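Local coordinates for protein putative tetR family transcriptional regulator (Streptomyces coelicolor A3, PDB 2Q24) that probably binds DNA through a helix-turn-helix motif and regulates transcription, as a dimeric member of the TetR family, at residues G144-A158 and L178-A190. Sequence-based numbering, arbitrary orientation. Where two conformers were deposited one is given.
Sequences GEIRSDIRSTDMFAA and LLDLVLDGLRPTA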
loop_
_atom_site.group_PDB
_atom_site.type_symbol
_atom_site.label_atom_id
_atom_site.label_comp_id
_atom_site.label_asym_id
_atom_site.label_seq_id
_atom_site.Cartn_x
_atom_site.Cartn_y
_atom_site.Cartn_z
ATOM N N GLY B 144 -23.819 -12.448 -0.598
ATOM C CA GLY B 144 -24.523 -13.189 0.427
ATOM C C GLY B 144 -23.748 -14.346 1.024
ATOM O O GLY B 144 -24.346 -15.192 1.687
ATOM N N GLU B 145 -22.424 -14.390 0.812
ATOM C CA GLU B 145 -21.641 -15.553 1.225
ATOM C C GLU B 145 -21.104 -15.407 2.634
ATOM O O GLU B 145 -20.650 -16.398 3.223
ATOM C CB GLU B 145 -20.470 -15.782 0.235
ATOM C CG GLU B 145 -20.983 -16.313 -1.113
ATOM C CD GLU B 145 -19.875 -16.523 -2.162
ATOM O OE1 GLU B 145 -18.673 -16.389 -1.828
ATOM O OE2 GLU B 145 -20.230 -16.800 -3.324
ATOM N N ILE B 146 -21.053 -14.162 3.114
ATOM C CA ILE B 146 -20.761 -13.876 4.515
ATOM C C ILE B 146 -21.752 -12.861 5.042
ATOM O O ILE B 146 -22.422 -12.122 4.264
ATOM C CB ILE B 146 -19.303 -13.342 4.783
ATOM C CG1 ILE B 146 -19.052 -12.018 4.059
ATOM C CG2 ILE B 146 -18.254 -14.436 4.465
ATOM C CD1 ILE B 146 -17.803 -11.243 4.625
ATOM N N ARG B 147 -21.849 -12.797 6.364
ATOM C CA ARG B 147 -22.576 -11.716 7.031
ATOM C C ARG B 147 -21.962 -10.379 6.662
ATOM O O ARG B 147 -20.791 -10.279 6.261
ATOM C CB ARG B 147 -22.536 -11.898 8.560
ATOM C CG ARG B 147 -21.115 -11.912 9.091
ATOM C CD ARG B 147 -21.021 -12.600 10.471
ATOM N NE ARG B 147 -21.761 -11.816 11.492
ATOM C CZ ARG B 147 -21.786 -12.139 12.778
ATOM N NH1 ARG B 147 -21.157 -13.252 13.218
ATOM N NH2 ARG B 147 -22.457 -11.353 13.628
ATOM N N SER B 148 -22.759 -9.330 6.810
ATOM C CA SER B 148 -22.296 -8.000 6.389
ATOM C C SER B 148 -21.994 -7.074 7.580
ATOM O O SER B 148 -21.628 -5.894 7.385
ATOM C CB SER B 148 -23.357 -7.333 5.505
ATOM O OG SER B 148 -24.540 -7.184 6.258
ATOM N N ASP B 149 -22.128 -7.602 8.793
ATOM C CA ASP B 149 -21.997 -6.766 9.986
ATOM C C ASP B 149 -20.669 -6.870 10.751
ATOM O O ASP B 149 -20.570 -6.392 11.889
ATOM C CB ASP B 149 -23.150 -7.065 10.938
ATOM C CG ASP B 149 -23.096 -8.503 11.471
ATOM O OD1 ASP B 149 -22.566 -9.345 10.744
ATOM O OD2 ASP B 149 -23.575 -8.809 12.576
ATOM N N ILE B 150 -19.671 -7.487 10.157
ATOM C CA ILE B 150 -18.343 -7.501 10.783
ATOM C C ILE B 150 -17.445 -6.397 10.234
ATOM O O ILE B 150 -17.444 -6.146 9.046
ATOM C CB ILE B 150 -17.660 -8.886 10.645
ATOM C CG1 ILE B 150 -18.542 -9.969 11.254
ATOM C CG2 ILE B 150 -16.245 -8.856 11.264
ATOM C CD1 ILE B 150 -18.861 -9.815 12.822
ATOM N N ARG B 151 -16.678 -5.773 11.123
ATOM C CA ARG B 151 -15.786 -4.677 10.806
ATOM C C ARG B 151 -14.438 -5.233 10.332
ATOM O O ARG B 151 -13.936 -6.177 10.913
ATOM C CB ARG B 151 -15.585 -3.804 12.070
ATOM C CG ARG B 151 -16.857 -3.606 13.009
ATOM C CD ARG B 151 -16.828 -2.254 13.736
ATOM N NE ARG B 151 -17.620 -2.073 14.978
ATOM C CZ ARG B 151 -18.848 -2.529 15.257
ATOM N NH1 ARG B 151 -19.564 -3.236 14.406
ATOM N NH2 ARG B 151 -19.383 -2.253 16.448
ATOM N N SER B 152 -13.855 -4.632 9.289
ATOM C CA SER B 152 -12.571 -5.092 8.812
ATOM C C SER B 152 -11.450 -4.863 9.852
ATOM O O SER B 152 -10.500 -5.621 9.891
ATOM C CB SER B 152 -12.236 -4.495 7.429
ATOM O OG SER B 152 -12.463 -3.106 7.424
ATOM N N THR B 153 -11.578 -3.854 10.704
ATOM C CA THR B 153 -10.537 -3.671 11.729
ATOM C C THR B 153 -10.562 -4.836 12.758
ATOM O O THR B 153 -9.534 -5.217 13.355
ATOM C CB THR B 153 -10.629 -2.310 12.410
ATOM O OG1 THR B 153 -9.586 -2.227 13.384
ATOM C CG2 THR B 153 -11.924 -2.149 13.074
ATOM N N ASP B 154 -11.759 -5.369 12.972
ATOM C CA ASP B 154 -11.898 -6.502 13.887
ATOM C C ASP B 154 -11.361 -7.760 13.233
ATOM O O ASP B 154 -10.676 -8.556 13.857
ATOM C CB ASP B 154 -13.369 -6.713 14.296
ATOM C CG ASP B 154 -13.873 -5.673 15.254
ATOM O OD1 ASP B 154 -13.071 -4.934 15.881
ATOM O OD2 ASP B 154 -15.101 -5.624 15.411
HETATM N N MSE B 155 -11.653 -7.951 11.950
HETATM C CA MSE B 155 -11.120 -9.102 11.261
HETATM C C MSE B 155 -9.586 -9.013 11.235
HETATM O O MSE B 155 -8.866 -10.012 11.356
HETATM C CB MSE B 155 -11.716 -9.165 9.844
HETATM C CG MSE B 155 -11.355 -10.383 9.112
HETATM SE SE MSE B 155 -12.253 -12.007 9.978
HETATM C CE MSE B 155 -11.561 -13.202 8.600
ATOM N N PHE B 156 -9.066 -7.800 11.025
ATOM C CA PHE B 156 -7.624 -7.671 11.037
ATOM C C PHE B 156 -7.045 -8.160 12.384
ATOM O O PHE B 156 -6.049 -8.879 12.450
ATOM C CB PHE B 156 -7.238 -6.215 10.771
ATOM C CG PHE B 156 -5.745 -5.989 10.659
ATOM C CD1 PHE B 156 -5.153 -5.752 9.396
ATOM C CD2 PHE B 156 -4.939 -5.927 11.789
ATOM C CE1 PHE B 156 -3.796 -5.470 9.290
ATOM C CE2 PHE B 156 -3.561 -5.685 11.679
ATOM C CZ PHE B 156 -2.992 -5.485 10.386
ATOM N N ALA B 157 -7.656 -7.717 13.471
ATOM C CA ALA B 157 -7.163 -8.072 14.814
ATOM C C ALA B 157 -7.284 -9.593 15.049
ATOM O O ALA B 157 -6.473 -10.192 15.702
ATOM C CB ALA B 157 -7.976 -7.334 15.846
ATOM N N ALA B 158 -8.339 -10.183 14.513
ATOM C CA ALA B 158 -8.519 -11.668 14.634
ATOM C C ALA B 158 -7.390 -12.388 13.949
ATOM O O ALA B 158 -6.742 -13.271 14.509
ATOM C CB ALA B 158 -9.930 -12.065 14.017
ATOM N N LEU B 178 -7.752 -22.363 13.268
ATOM C CA LEU B 178 -8.213 -21.033 13.747
ATOM C C LEU B 178 -8.755 -20.179 12.617
ATOM O O LEU B 178 -9.782 -19.522 12.764
ATOM C CB LEU B 178 -7.054 -20.311 14.438
ATOM C CG LEU B 178 -6.674 -20.892 15.809
ATOM C CD1 LEU B 178 -5.392 -20.211 16.264
ATOM C CD2 LEU B 178 -7.795 -20.593 16.845
ATOM N N LEU B 179 -8.081 -20.192 11.461
ATOM C CA LEU B 179 -8.629 -19.512 10.294
ATOM C C LEU B 179 -10.020 -20.051 9.960
ATOM O O LEU B 179 -10.931 -19.263 9.702
ATOM C CB LEU B 179 -7.710 -19.602 9.046
ATOM C CG LEU B 179 -6.455 -18.689 9.089
ATOM C CD1 LEU B 179 -5.575 -18.945 7.852
ATOM C CD2 LEU B 179 -6.827 -17.192 9.170
ATOM N N ASP B 180 -10.187 -21.367 10.014
ATOM C CA ASP B 180 -11.482 -21.984 9.687
ATOM C C ASP B 180 -12.557 -21.489 10.674
ATOM O O ASP B 180 -13.686 -21.183 10.273
ATOM C CB ASP B 180 -11.363 -23.501 9.743
ATOM C CG ASP B 180 -10.627 -24.073 8.512
ATOM O OD1 ASP B 180 -10.390 -23.322 7.536
ATOM O OD2 ASP B 180 -10.233 -25.256 8.533
ATOM N N LEU B 181 -12.188 -21.404 11.941
ATOM C CA LEU B 181 -13.116 -21.015 13.001
ATOM C C LEU B 181 -13.552 -19.582 12.775
ATOM O O LEU B 181 -14.748 -19.263 12.859
ATOM C CB LEU B 181 -12.476 -21.150 14.383
ATOM C CG LEU B 181 -13.281 -20.695 15.581
ATOM C CD1 LEU B 181 -14.605 -21.474 15.738
ATOM C CD2 LEU B 181 -12.416 -20.891 16.808
ATOM N N VAL B 182 -12.585 -18.721 12.470
ATOM C CA VAL B 182 -12.896 -17.266 12.235
ATOM C C VAL B 182 -13.775 -17.095 10.997
ATOM O O VAL B 182 -14.772 -16.376 11.042
ATOM C CB VAL B 182 -11.591 -16.441 12.099
ATOM C CG1 VAL B 182 -11.883 -15.068 11.520
ATOM C CG2 VAL B 182 -10.947 -16.315 13.486
ATOM N N LEU B 183 -13.438 -17.796 9.909
ATOM C CA LEU B 183 -14.265 -17.730 8.696
ATOM C C LEU B 183 -15.653 -18.295 8.932
ATOM O O LEU B 183 -16.634 -17.749 8.404
ATOM C CB LEU B 183 -13.582 -18.383 7.478
ATOM C CG LEU B 183 -12.273 -17.611 7.137
ATOM C CD1 LEU B 183 -11.436 -18.468 6.234
ATOM C CD2 LEU B 183 -12.548 -16.273 6.514
ATOM N N ASP B 184 -15.756 -19.330 9.770
ATOM C CA ASP B 184 -17.088 -19.836 10.166
ATOM C C ASP B 184 -17.908 -18.820 10.975
ATOM O O ASP B 184 -19.142 -18.789 10.856
ATOM C CB ASP B 184 -16.997 -21.162 10.916
ATOM C CG ASP B 184 -16.679 -22.318 9.992
ATOM O OD1 ASP B 184 -16.726 -22.135 8.734
ATOM O OD2 ASP B 184 -16.311 -23.372 10.531
ATOM N N GLY B 185 -17.247 -17.976 11.760
ATOM C CA GLY B 185 -17.960 -16.883 12.476
ATOM C C GLY B 185 -18.585 -15.888 11.473
ATOM O O GLY B 185 -19.489 -15.126 11.843
ATOM N N LEU B 186 -18.092 -15.898 10.215
ATOM C CA LEU B 186 -18.576 -14.959 9.193
ATOM C C LEU B 186 -19.805 -15.515 8.486
ATOM O O LEU B 186 -20.420 -14.819 7.678
ATOM C CB LEU B 186 -17.486 -14.717 8.123
ATOM C CG LEU B 186 -16.257 -13.956 8.669
ATOM C CD1 LEU B 186 -15.293 -13.734 7.494
ATOM C CD2 LEU B 186 -16.595 -12.639 9.393
ATOM N N ARG B 187 -20.179 -16.761 8.767
ATOM C CA ARG B 187 -21.318 -17.380 8.063
ATOM C C ARG B 187 -22.580 -16.512 8.237
ATOM O O ARG B 187 -22.828 -16.032 9.347
ATOM C CB ARG B 187 -21.563 -18.814 8.606
ATOM C CG ARG B 187 -20.440 -19.797 8.260
ATOM C CD ARG B 187 -20.900 -21.285 8.549
ATOM N NE ARG B 187 -20.626 -21.821 9.905
ATOM C CZ ARG B 187 -20.977 -21.268 11.070
ATOM N NH1 ARG B 187 -21.558 -20.091 11.094
ATOM N NH2 ARG B 187 -20.696 -21.876 12.240
ATOM N N PRO B 188 -23.372 -16.331 7.144
ATOM C CA PRO B 188 -24.639 -15.567 7.038
ATOM C C PRO B 188 -25.594 -16.281 8.000
ATOM O O PRO B 188 -25.515 -17.502 8.129
ATOM C CB PRO B 188 -24.993 -15.608 5.539
ATOM C CG PRO B 188 -24.228 -16.720 5.004
ATOM C CD PRO B 188 -23.028 -16.964 5.861
ATOM N N THR B 189 -26.562 -15.544 8.544
ATOM C CA THR B 189 -27.874 -16.116 8.925
ATOM C C THR B 189 -28.493 -17.125 7.995
ATOM O O THR B 189 -28.735 -18.287 8.393
ATOM C CB THR B 189 -28.823 -14.984 9.357
ATOM N N ALA B 190 -28.715 -16.673 6.754
ATOM C CA ALA B 190 -29.112 -17.551 5.677
ATOM C C ALA B 190 -28.480 -17.024 4.406
ATOM O O ALA B 190 -27.897 -17.791 3.654
#
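Arg147 meets the C-terminal part of helix 172-185 and the residue just beyond it twice, through its backbone and its side chain. Its N donates a nearly straight bond to Leu186 O (2.8 Å), and its NH1 reaches Gly185 O at 2.9 Å, with that oxygen lying in the guanidinium plane. An arginine suits the place because it is long and offers several N-H groups to backbone carbonyls. With CG between the backbone N and the carbonyl carbon (chi1 59°), the aliphatic stem passes beside Leu186 O, and a bend at chi3 brings the head to Gly185. The guanidinium is also held by Asp149, gripped side-on: NE bonds OD1 at 2.7 Å and NH2 bonds OD2. Ile150 CD1 sits over one face of the group, 3.7 Å above its plane. A leucine in place of Arg147 would probably leave Gly185 O without this donor and the Asp149 carboxylate without its countercharge.

Next to these bonds the contact is apolar. Leu186 meets three partners: its CB lies beside Ile146 CG2, and its forked end lets CD2 reach Ile150 CG1 while CD1 touches CE of the selenomethionine Met155 (3.9 Å). The flexible, unbranched Met155 chain, bent at chi2, runs obliquely across Val182, whose CG1 lies 3.4 Å from SE, while Met155 CE also reaches Leu183 CD2. Pro188 lays its ring against the carbonyls of Glu145 and Gly144; the latter closes a Schellman motif, where positive phi (71°) suits a glycine.

The axes of the short segments 152-158 and 178-185 run nearly antiparallel (162°) and approach to 11.5 Å. Leu90 of helix 86-106 touches Leu186 and Arg91 touches Leu183, while Ile146 leans on Ala140 of helix 125-142. Within the SbtR-like C-terminal domain, the contact thus joins the loop after helix 125-142 and the start of helix 152-165 to the end of the last helix.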